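Local coordinates for protein extracellular ligand-binding receptor (Rhodopseudomonas palustris, PDB 3SG0) that binds small aromatic acids such as benzoyl-formic acid (phenylglyoxylate) and probably serves as the solute-binding receptor of a transport system for lignin-derived aromatic compounds, at residues 43-54 and 305-315; 126-134 and 359-367. One frame throughout, in Å; residues are numbered along the deposited sequence. Where two conformers were deposited one is given.

Contact 1: 43-54 and 305-315; sequences LGQPQSKTVAAL and TIFGVHLWDSM. With 173 (benzoyl-formic acid), chain B.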
loop_
_atom_site.group_PDB
_atom_site.type_symbol
_atom_site.label_atom_id
_atom_site.label_comp_id
_atom_site.label_asym_id
_atom_site.label_seq_id
_atom_site.Cartn_x
_atom_site.Cartn_y
_atom_site.Cartn_z
ATOM N N LEU A 43 -7.680 -4.741 2.950
ATOM C CA LEU A 43 -6.527 -3.927 3.320
ATOM C C LEU A 43 -6.671 -3.409 4.751
ATOM O O LEU A 43 -5.747 -3.512 5.561
ATOM C CB LEU A 43 -6.308 -2.767 2.336
ATOM C CG LEU A 43 -6.000 -3.145 0.881
ATOM C CD1 LEU A 43 -7.263 -3.491 0.077
ATOM C CD2 LEU A 43 -5.228 -2.037 0.179
ATOM N N GLY A 44 -7.831 -2.850 5.083
ATOM C CA GLY A 44 -8.001 -2.227 6.383
ATOM C C GLY A 44 -8.227 -3.163 7.550
ATOM O O GLY A 44 -7.854 -2.838 8.678
ATOM N N GLN A 45 -8.842 -4.315 7.319
ATOM C CA GLN A 45 -9.030 -5.257 8.417
ATOM C C GLN A 45 -7.702 -5.764 8.993
ATOM O O GLN A 45 -7.532 -5.797 10.205
ATOM C CB GLN A 45 -9.952 -6.410 8.018
ATOM C CG GLN A 45 -11.407 -6.067 8.145
ATOM C CD GLN A 45 -11.865 -6.016 9.594
ATOM O OE1 GLN A 45 -11.442 -6.829 10.425
ATOM N NE2 GLN A 45 -12.727 -5.059 9.907
ATOM N N PRO A 46 -6.745 -6.150 8.130
ATOM C CA PRO A 46 -5.425 -6.531 8.648
ATOM C C PRO A 46 -4.786 -5.408 9.466
ATOM O O PRO A 46 -4.116 -5.668 10.468
ATOM C CB PRO A 46 -4.629 -6.795 7.363
ATOM C CG PRO A 46 -5.667 -7.327 6.422
ATOM C CD PRO A 46 -6.886 -6.483 6.701
ATOM N N GLN A 47 -4.977 -4.170 9.032
ATOM C CA GLN A 47 -4.452 -3.016 9.755
ATOM C C GLN A 47 -5.128 -2.886 11.119
ATOM O O GLN A 47 -4.464 -2.687 12.129
ATOM C CB GLN A 47 -4.582 -1.764 8.891
ATOM C CG GLN A 47 -3.656 -1.869 7.680
ATOM C CD GLN A 47 -4.049 -1.016 6.502
ATOM O OE1 GLN A 47 -5.016 -0.245 6.546
ATOM N NE2 GLN A 47 -3.298 -1.156 5.421
ATOM N N SER A 48 -6.442 -3.052 11.158
ATOM C CA SER A 48 -7.177 -2.994 12.415
ATOM C C SER A 48 -6.649 -4.029 13.406
ATOM O O SER A 48 -6.517 -3.759 14.600
ATOM C CB SER A 48 -8.660 -3.235 12.153
ATOM O OG SER A 48 -9.413 -3.089 13.343
ATOM N N LYS A 49 -6.341 -5.224 12.907
ATOM C CA LYS A 49 -5.852 -6.307 13.756
ATOM C C LYS A 49 -4.409 -6.130 14.193
ATOM O O LYS A 49 -3.967 -6.727 15.171
ATOM C CB LYS A 49 -6.030 -7.653 13.061
ATOM C CG LYS A 49 -7.484 -8.046 12.876
ATOM C CD LYS A 49 -7.636 -9.352 12.113
ATOM C CE LYS A 49 -9.097 -9.611 11.765
ATOM N NZ LYS A 49 -9.235 -10.774 10.843
ATOM N N THR A 50 -3.679 -5.288 13.474
ATOM C CA THR A 50 -2.286 -5.011 13.801
ATOM C C THR A 50 -2.141 -4.028 14.966
ATOM O O THR A 50 -1.121 -4.024 15.652
ATOM C CB THR A 50 -1.540 -4.521 12.541
ATOM O OG1 THR A 50 -1.506 -5.591 11.589
ATOM C CG2 THR A 50 -0.120 -4.075 12.842
ATOM N N VAL A 51 -3.169 -3.214 15.209
ATOM C CA VAL A 51 -3.082 -2.196 16.253
ATOM C C VAL A 51 -2.648 -2.790 17.595
ATOM O O VAL A 51 -1.783 -2.233 18.274
ATOM C CB VAL A 51 -4.414 -1.427 16.406
ATOM C CG1 VAL A 51 -4.328 -0.428 17.558
ATOM C CG2 VAL A 51 -4.761 -0.712 15.109
ATOM N N ALA A 52 -3.226 -3.930 17.965
ATOM C CA ALA A 52 -2.939 -4.551 19.255
ATOM C C ALA A 52 -1.498 -5.036 19.383
ATOM O O ALA A 52 -1.037 -5.336 20.492
ATOM C CB ALA A 52 -3.905 -5.698 19.510
ATOM N N ALA A 53 -0.793 -5.134 18.259
ATOM C CA ALA A 53 0.587 -5.606 18.250
ATOM C C ALA A 53 1.595 -4.467 18.349
ATOM O O ALA A 53 2.786 -4.708 18.481
ATOM C CB ALA A 53 0.858 -6.439 16.997
ATOM N N LEU A 54 1.118 -3.227 18.282
ATOM C CA LEU A 54 2.008 -2.069 18.247
ATOM C C LEU A 54 2.567 -1.756 19.630
ATOM O O LEU A 54 1.938 -2.065 20.635
ATOM C CB LEU A 54 1.272 -0.856 17.680
ATOM C CG LEU A 54 0.770 -1.011 16.246
ATOM C CD1 LEU A 54 -0.026 0.215 15.845
ATOM C CD2 LEU A 54 1.920 -1.254 15.284
ATOM N N THR A 305 -1.759 -10.801 6.935
ATOM C CA THR A 305 -1.498 -10.531 5.529
ATOM C C THR A 305 -0.698 -9.234 5.407
ATOM O O THR A 305 -0.546 -8.470 6.372
ATOM C CB THR A 305 -2.787 -10.445 4.711
ATOM O OG1 THR A 305 -3.520 -9.283 5.122
ATOM C CG2 THR A 305 -3.640 -11.697 4.916
ATOM N N ILE A 306 -0.186 -8.985 4.211
ATOM C CA ILE A 306 0.744 -7.891 4.005
ATOM C C ILE A 306 0.176 -6.537 4.423
ATOM O O ILE A 306 0.911 -5.658 4.872
ATOM C CB ILE A 306 1.205 -7.816 2.533
ATOM C CG1 ILE A 306 2.383 -6.857 2.388
ATOM C CG2 ILE A 306 0.053 -7.429 1.616
ATOM C CD1 ILE A 306 2.994 -6.857 0.996
ATOM N N PHE A 307 -1.130 -6.335 4.282
ATOM C CA PHE A 307 -1.662 -5.000 4.514
ATOM C C PHE A 307 -1.468 -4.518 5.942
ATOM O O PHE A 307 -1.314 -3.324 6.169
ATOM C CB PHE A 307 -3.085 -4.875 3.973
ATOM C CG PHE A 307 -3.118 -5.056 2.498
ATOM C CD1 PHE A 307 -3.507 -6.259 1.924
ATOM C CD2 PHE A 307 -2.624 -4.057 1.677
ATOM C CE1 PHE A 307 -3.447 -6.432 0.545
ATOM C CE2 PHE A 307 -2.560 -4.233 0.303
ATOM C CZ PHE A 307 -2.965 -5.418 -0.261
ATOM N N GLY A 308 -1.418 -5.441 6.899
ATOM C CA GLY A 308 -1.118 -5.063 8.267
ATOM C C GLY A 308 0.285 -4.487 8.409
ATOM O O GLY A 308 0.553 -3.639 9.272
ATOM N N VAL A 309 1.198 -4.948 7.560
ATOM C CA VAL A 309 2.580 -4.496 7.644
ATOM C C VAL A 309 2.723 -3.038 7.224
ATOM O O VAL A 309 3.705 -2.392 7.570
ATOM C CB VAL A 309 3.557 -5.436 6.886
ATOM C CG1 VAL A 309 3.880 -4.912 5.486
ATOM C CG2 VAL A 309 4.836 -5.610 7.695
ATOM N N HIS A 310 1.746 -2.502 6.505
ATOM C CA HIS A 310 1.803 -1.085 6.146
ATOM C C HIS A 310 1.602 -0.227 7.384
ATOM O O HIS A 310 2.180 0.860 7.491
ATOM C CB HIS A 310 0.818 -0.795 5.013
ATOM C CG HIS A 310 1.144 -1.603 3.808
ATOM N ND1 HIS A 310 0.248 -2.019 2.842
ATOM C CD2 HIS A 310 2.342 -2.123 3.467
ATOM C CE1 HIS A 310 0.898 -2.752 1.948
ATOM N NE2 HIS A 310 2.167 -2.821 2.304
ATOM N N LEU A 311 0.820 -0.719 8.340
ATOM C CA LEU A 311 0.717 -0.053 9.635
ATOM C C LEU A 311 2.001 -0.285 10.436
ATOM O O LEU A 311 2.590 0.648 10.987
ATOM C CB LEU A 311 -0.509 -0.552 10.400
ATOM C CG LEU A 311 -0.672 -0.003 11.819
ATOM C CD1 LEU A 311 -0.607 1.516 11.862
ATOM C CD2 LEU A 311 -1.973 -0.512 12.414
ATOM N N TRP A 312 2.451 -1.535 10.482
ATOM C CA TRP A 312 3.651 -1.882 11.235
ATOM C C TRP A 312 4.868 -1.049 10.804
ATOM O O TRP A 312 5.546 -0.446 11.644
ATOM C CB TRP A 312 3.944 -3.372 11.075
ATOM C CG TRP A 312 5.117 -3.852 11.865
ATOM C CD1 TRP A 312 6.396 -3.975 11.427
ATOM C CD2 TRP A 312 5.117 -4.269 13.234
ATOM N NE1 TRP A 312 7.201 -4.446 12.436
ATOM C CE2 TRP A 312 6.437 -4.641 13.556
ATOM C CE3 TRP A 312 4.127 -4.379 14.214
ATOM C CZ2 TRP A 312 6.797 -5.102 14.823
ATOM C CZ3 TRP A 312 4.488 -4.841 15.470
ATOM C CH2 TRP A 312 5.810 -5.195 15.761
ATOM N N ASP A 313 5.155 -1.033 9.503
ATOM C CA ASP A 313 6.315 -0.308 8.991
ATOM C C ASP A 313 6.168 1.200 9.249
ATOM O O ASP A 313 7.155 1.888 9.505
ATOM C CB ASP A 313 6.493 -0.526 7.482
ATOM C CG ASP A 313 7.156 -1.857 7.105
ATOM O OD1 ASP A 313 7.673 -2.600 7.983
ATOM O OD2 ASP A 313 7.167 -2.127 5.873
ATOM N N SER A 314 4.949 1.730 9.143
ATOM C CA SER A 314 4.742 3.142 9.468
ATOM C C SER A 314 5.162 3.412 10.906
ATOM O O SER A 314 5.812 4.421 11.202
ATOM C CB SER A 314 3.278 3.547 9.281
ATOM O OG SER A 314 2.882 3.491 7.921
HETATM N N MSE A 315 4.761 2.521 11.810
HETATM C CA MSE A 315 5.145 2.665 13.209
HETATM C C MSE A 315 6.627 2.439 13.449
HETATM O O MSE A 315 7.173 2.990 14.402
HETATM C CB MSE A 315 4.287 1.782 14.115
HETATM C CG MSE A 315 2.935 2.416 14.411
HETATM SE SE MSE A 315 3.023 4.219 15.236
HETATM C CE MSE A 315 4.152 3.842 16.764
HETATM O O1B 173 B . -3.736 2.773 -2.723
HETATM C C1 173 B . -4.733 2.126 -2.903
HETATM O O1A 173 B . -5.946 2.686 -3.285
HETATM C C2 173 B . -4.666 0.624 -2.955
HETATM O O2 173 B . -5.580 -0.009 -3.393
HETATM C C1G 173 B . -3.445 -0.026 -2.382
HETATM C C2D 173 B . -2.913 0.454 -1.036
HETATM C C2E 173 B . -1.664 -0.174 -0.451
HETATM C C3 173 B . -0.947 -1.272 -1.235
HETATM C C1E 173 B . -1.506 -1.733 -2.594
HETATM C C1D 173 B . -2.762 -1.121 -3.179
#
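Leu43 sets its CG over the middle of one face of the Phe307 ring, a CH-pi contact with the centroid 3.6 Å away, while Ile306 CG2 of the ring's own helix covers the opposite face toward the rim. With chi1 at -63° the ring leans back beside its own backbone N, which brings its edge, in plane, to the ligand; Phe307 CE2 is 3.7 Å from C3 of the benzoyl-formic acid. Without the ring, as with an alanine here, Leu43 would probably face a gap and the phenyl end of the ligand would lose this wall. Next to Phe307 in the chain, Gly308 makes the close approach possible, since a side chain there would run into Thr50 OG1, itself bonded to Pro46 O. Gln47 is the knob among Phe307, Gly308, His310 and Leu311. Its NE2 donates to Phe307 O at 3.0 Å from above the carbonyl plane, across from His310 N on the other face, and Ser97 holds its OE1. Toward Leu54 the fit eases: Leu54 CD2 lies 3.9 Å from Met315 CG, and its two methyls also meet Leu311 CD2 and Trp312 CE3. The outer side of 43-54 carries exposed Lys49 and Ala52. The helix axes approach to 7.1 Å at -51°, with strands 28-34 and 61-69 packing on Val51, Leu54 and Leu311, and helix 283-298 touching Thr50 and Trp312.

Contact 2: 126-134 and 359-367; sequences VAPMDERRK and MTPDNHNGY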
loop_
_atom_site.group_PDB
_atom_site.type_symbol
_atom_site.label_atom_id
_atom_site.label_comp_id
_atom_site.label_asym_id
_atom_site.label_seq_id
_atom_site.Cartn_x
_atom_site.Cartn_y
_atom_site.Cartn_z
ATOM N N VAL A 126 2.504 11.499 -2.169
ATOM C CA VAL A 126 3.683 12.202 -1.645
ATOM C C VAL A 126 4.567 12.858 -2.696
ATOM O O VAL A 126 5.526 13.545 -2.335
ATOM C CB VAL A 126 4.598 11.292 -0.782
ATOM C CG1 VAL A 126 3.878 10.853 0.474
ATOM C CG2 VAL A 126 5.134 10.101 -1.587
ATOM N N ALA A 127 4.279 12.649 -3.976
ATOM C CA ALA A 127 5.171 13.098 -5.045
ATOM C C ALA A 127 4.377 13.774 -6.147
ATOM O O ALA A 127 3.250 13.377 -6.432
ATOM C CB ALA A 127 5.930 11.914 -5.627
ATOM N N PRO A 128 4.945 14.819 -6.764
ATOM C CA PRO A 128 6.179 15.488 -6.342
ATOM C C PRO A 128 5.978 16.186 -5.003
ATOM O O PRO A 128 4.846 16.468 -4.602
ATOM C CB PRO A 128 6.397 16.527 -7.443
ATOM C CG PRO A 128 5.020 16.818 -7.937
ATOM C CD PRO A 128 4.314 15.501 -7.908
HETATM N N MSE A 129 7.068 16.479 -4.320
HETATM C CA MSE A 129 6.996 17.185 -3.057
HETATM C C MSE A 129 6.320 18.545 -3.226
HETATM O O MSE A 129 6.428 19.200 -4.269
HETATM C CB MSE A 129 8.408 17.346 -2.503
HETATM C CG MSE A 129 8.507 18.015 -1.139
HETATM SE SE MSE A 129 7.396 17.203 0.248
HETATM C CE MSE A 129 7.980 15.368 0.019
ATOM N N ASP A 130 5.599 18.960 -2.193
ATOM C CA ASP A 130 5.097 20.322 -2.122
ATOM C C ASP A 130 4.999 20.697 -0.648
ATOM O O ASP A 130 5.431 19.931 0.222
ATOM C CB ASP A 130 3.779 20.503 -2.895
ATOM C CG ASP A 130 2.645 19.666 -2.348
ATOM O OD1 ASP A 130 2.551 19.505 -1.108
ATOM O OD2 ASP A 130 1.832 19.169 -3.158
ATOM N N GLU A 131 4.453 21.877 -0.371
ATOM C CA GLU A 131 4.452 22.408 0.980
ATOM C C GLU A 131 3.511 21.658 1.930
ATOM O O GLU A 131 3.608 21.806 3.151
ATOM C CB GLU A 131 4.138 23.909 0.941
ATOM C CG GLU A 131 2.670 24.286 0.832
ATOM C CD GLU A 131 2.055 24.118 -0.539
ATOM O OE1 GLU A 131 2.722 23.697 -1.513
ATOM O OE2 GLU A 131 0.853 24.434 -0.643
ATOM N N ARG A 132 2.601 20.864 1.378
ATOM C CA ARG A 132 1.665 20.077 2.178
ATOM C C ARG A 132 2.182 18.660 2.391
ATOM O O ARG A 132 2.111 18.108 3.491
ATOM C CB ARG A 132 0.293 20.045 1.505
ATOM C CG ARG A 132 -0.438 21.378 1.587
ATOM C CD ARG A 132 -1.570 21.458 0.580
ATOM N NE ARG A 132 -1.065 21.438 -0.789
ATOM C CZ ARG A 132 -1.616 20.750 -1.782
ATOM N NH1 ARG A 132 -2.701 20.023 -1.566
ATOM N NH2 ARG A 132 -1.083 20.794 -2.993
ATOM N N ARG A 133 2.699 18.067 1.318
ATOM C CA ARG A 133 3.266 16.732 1.365
ATOM C C ARG A 133 4.521 16.680 2.234
ATOM O O ARG A 133 4.983 15.594 2.587
ATOM C CB ARG A 133 3.486 16.204 -0.056
ATOM C CG ARG A 133 2.172 15.874 -0.746
ATOM C CD ARG A 133 2.294 15.842 -2.266
ATOM N NE ARG A 133 1.091 15.282 -2.879
ATOM C CZ ARG A 133 -0.059 15.924 -3.047
ATOM N NH1 ARG A 133 -0.181 17.204 -2.701
ATOM N NH2 ARG A 133 -1.095 15.280 -3.570
ATOM N N LYS A 134 5.050 17.844 2.635
ATOM C CA LYS A 134 6.098 17.883 3.650
ATOM C C LYS A 134 5.675 17.170 4.921
ATOM O O LYS A 134 6.522 16.730 5.696
ATOM C CB LYS A 134 6.461 19.318 4.031
ATOM C CG LYS A 134 7.505 19.960 3.172
ATOM C CD LYS A 134 8.859 19.289 3.272
ATOM C CE LYS A 134 9.727 19.889 2.207
ATOM N NZ LYS A 134 11.017 19.186 2.150
HETATM N N MSE A 359 14.751 8.139 3.194
HETATM C CA MSE A 359 13.968 9.371 3.090
HETATM C C MSE A 359 14.865 10.547 2.763
HETATM O O MSE A 359 16.040 10.566 3.143
HETATM C CB MSE A 359 13.259 9.657 4.408
HETATM C CG MSE A 359 12.258 8.604 4.813
HETATM SE SE MSE A 359 10.800 8.506 3.516
HETATM C CE MSE A 359 9.602 7.406 4.537
ATOM N N THR A 360 14.311 11.541 2.076
ATOM C CA THR A 360 15.004 12.806 1.857
ATOM C C THR A 360 13.951 13.908 1.942
ATOM O O THR A 360 12.751 13.624 1.963
ATOM C CB THR A 360 15.644 12.891 0.466
ATOM O OG1 THR A 360 14.608 13.012 -0.510
ATOM C CG2 THR A 360 16.518 11.670 0.167
ATOM N N PRO A 361 14.375 15.177 1.955
ATOM C CA PRO A 361 13.361 16.240 1.997
ATOM C C PRO A 361 12.401 16.205 0.805
ATOM O O PRO A 361 11.245 16.630 0.939
ATOM C CB PRO A 361 14.212 17.518 2.011
ATOM C CG PRO A 361 15.469 17.092 2.705
ATOM C CD PRO A 361 15.733 15.703 2.177
ATOM N N ASP A 362 12.842 15.702 -0.341
ATOM C CA ASP A 362 11.986 15.661 -1.518
ATOM C C ASP A 362 11.311 14.314 -1.760
ATOM O O ASP A 362 10.313 14.234 -2.486
ATOM C CB ASP A 362 12.759 16.110 -2.755
ATOM C CG ASP A 362 13.083 17.586 -2.715
ATOM O OD1 ASP A 362 12.153 18.379 -2.443
ATOM O OD2 ASP A 362 14.261 17.947 -2.916
ATOM N N ASN A 363 11.835 13.270 -1.131
ATOM C CA ASN A 363 11.300 11.926 -1.291
ATOM C C ASN A 363 10.822 11.372 0.042
ATOM O O ASN A 363 11.614 10.900 0.855
ATOM C CB ASN A 363 12.338 10.997 -1.920
ATOM C CG ASN A 363 11.746 9.658 -2.283
ATOM O OD1 ASN A 363 10.618 9.344 -1.895
ATOM N ND2 ASN A 363 12.506 8.844 -3.013
ATOM N N HIS A 364 9.512 11.459 0.262
ATOM C CA HIS A 364 8.904 10.976 1.493
ATOM C C HIS A 364 8.329 9.563 1.342
ATOM O O HIS A 364 7.550 9.104 2.180
ATOM C CB HIS A 364 7.842 11.952 1.975
ATOM C CG HIS A 364 8.392 13.142 2.692
ATOM N ND1 HIS A 364 7.599 13.946 3.481
ATOM C CD2 HIS A 364 9.645 13.658 2.768
ATOM C CE1 HIS A 364 8.339 14.903 4.018
ATOM N NE2 HIS A 364 9.583 14.755 3.596
ATOM N N ASN A 365 8.737 8.890 0.268
ATOM C CA ASN A 365 8.434 7.474 0.039
ATOM C C ASN A 365 9.668 6.641 0.396
ATOM O O ASN A 365 9.629 5.818 1.315
ATOM C CB ASN A 365 8.023 7.287 -1.424
ATOM C CG ASN A 365 7.564 5.876 -1.755
ATOM O OD1 ASN A 365 7.891 5.358 -2.831
ATOM N ND2 ASN A 365 6.769 5.269 -0.879
ATOM N N GLY A 366 10.763 6.874 -0.324
ATOM C CA GLY A 366 12.054 6.366 0.101
ATOM C C GLY A 366 12.637 5.220 -0.704
ATOM O O GLY A 366 13.684 4.691 -0.321
ATOM N N TYR A 367 12.001 4.842 -1.806
ATOM C CA TYR A 367 12.387 3.633 -2.534
ATOM C C TYR A 367 12.801 3.915 -3.961
ATOM O O TYR A 367 12.435 4.933 -4.545
ATOM C CB TYR A 367 11.220 2.640 -2.576
ATOM C CG TYR A 367 10.634 2.344 -1.229
ATOM C CD1 TYR A 367 11.252 1.451 -0.360
ATOM C CD2 TYR A 367 9.476 2.979 -0.808
ATOM C CE1 TYR A 367 10.722 1.187 0.879
ATOM C CE2 TYR A 367 8.930 2.720 0.422
ATOM C CZ TYR A 367 9.558 1.827 1.265
ATOM O OH TYR A 367 9.035 1.571 2.505
HETATM O O HOH W 1 8.029 12.481 -2.072
HETATM O O HOH W 2 9.533 15.178 -5.077
HETATM O O HOH W 3 12.486 20.210 0.044
#
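Met129 and Asp362 mark the close approach of two irregular loops, their CA atoms 5.4 Å apart, and waters join the backbones there. One water donates to Val126 O and Asp362 O and accepts from His364 N; a second links Met129 N to the same Asp362 O. Met129, a selenomethionine, has CG anti to the backbone N (chi1 -177°), then bends at chi2 and chi3 and drops its methyl onto a face of the His364 imidazole. Met129 CE lies 3.6 Å from the centroid of the His364 ring, a CH-pi contact offset toward the rim, with SE farther out over the same face. The ring's edge faces the other loop's backbone, His364 CE1 lying 3.1 Å from Lys134 O, while ND1 and NE2 are hydrogen-bonded to Val136 O and Glu345. Lys134 NZ donates a hydrogen bond to Pro361 O (2.8 Å), from above the carbonyl plane, and shares a third water with Asp362 OD1. Asp130 OD1 takes the N-H groups of Arg132 and Arg133, and Asn363 OD1 those of Asn365 and Gly366. An Asx turn braces each loop, with an ST motif at Thr360, and the two loops meet beside edge strand 136-138 of the mixed sheet.

Contact 1 is the buried one, helix on helix, and its Leu43, Phe307 and His310 belong to the ligand pocket; contact 2 joins two partly exposed loops, with the side chain of Asn365 about 10 Å from the ligand. Their centres are 23 Å apart and their segments alternate along the chain. Both are tied to the same mixed sheet, 43-54 and 305-315 through strands 28-34 and 61-69, loop 126-134 through edge strand 136-138. The chemistry follows the setting: contact 1 rests mainly on apolar side chains with one direct hydrogen bond across, whereas contact 2 relies on three bridging waters, a lysine bonded to a carbonyl and a methyl over an imidazole.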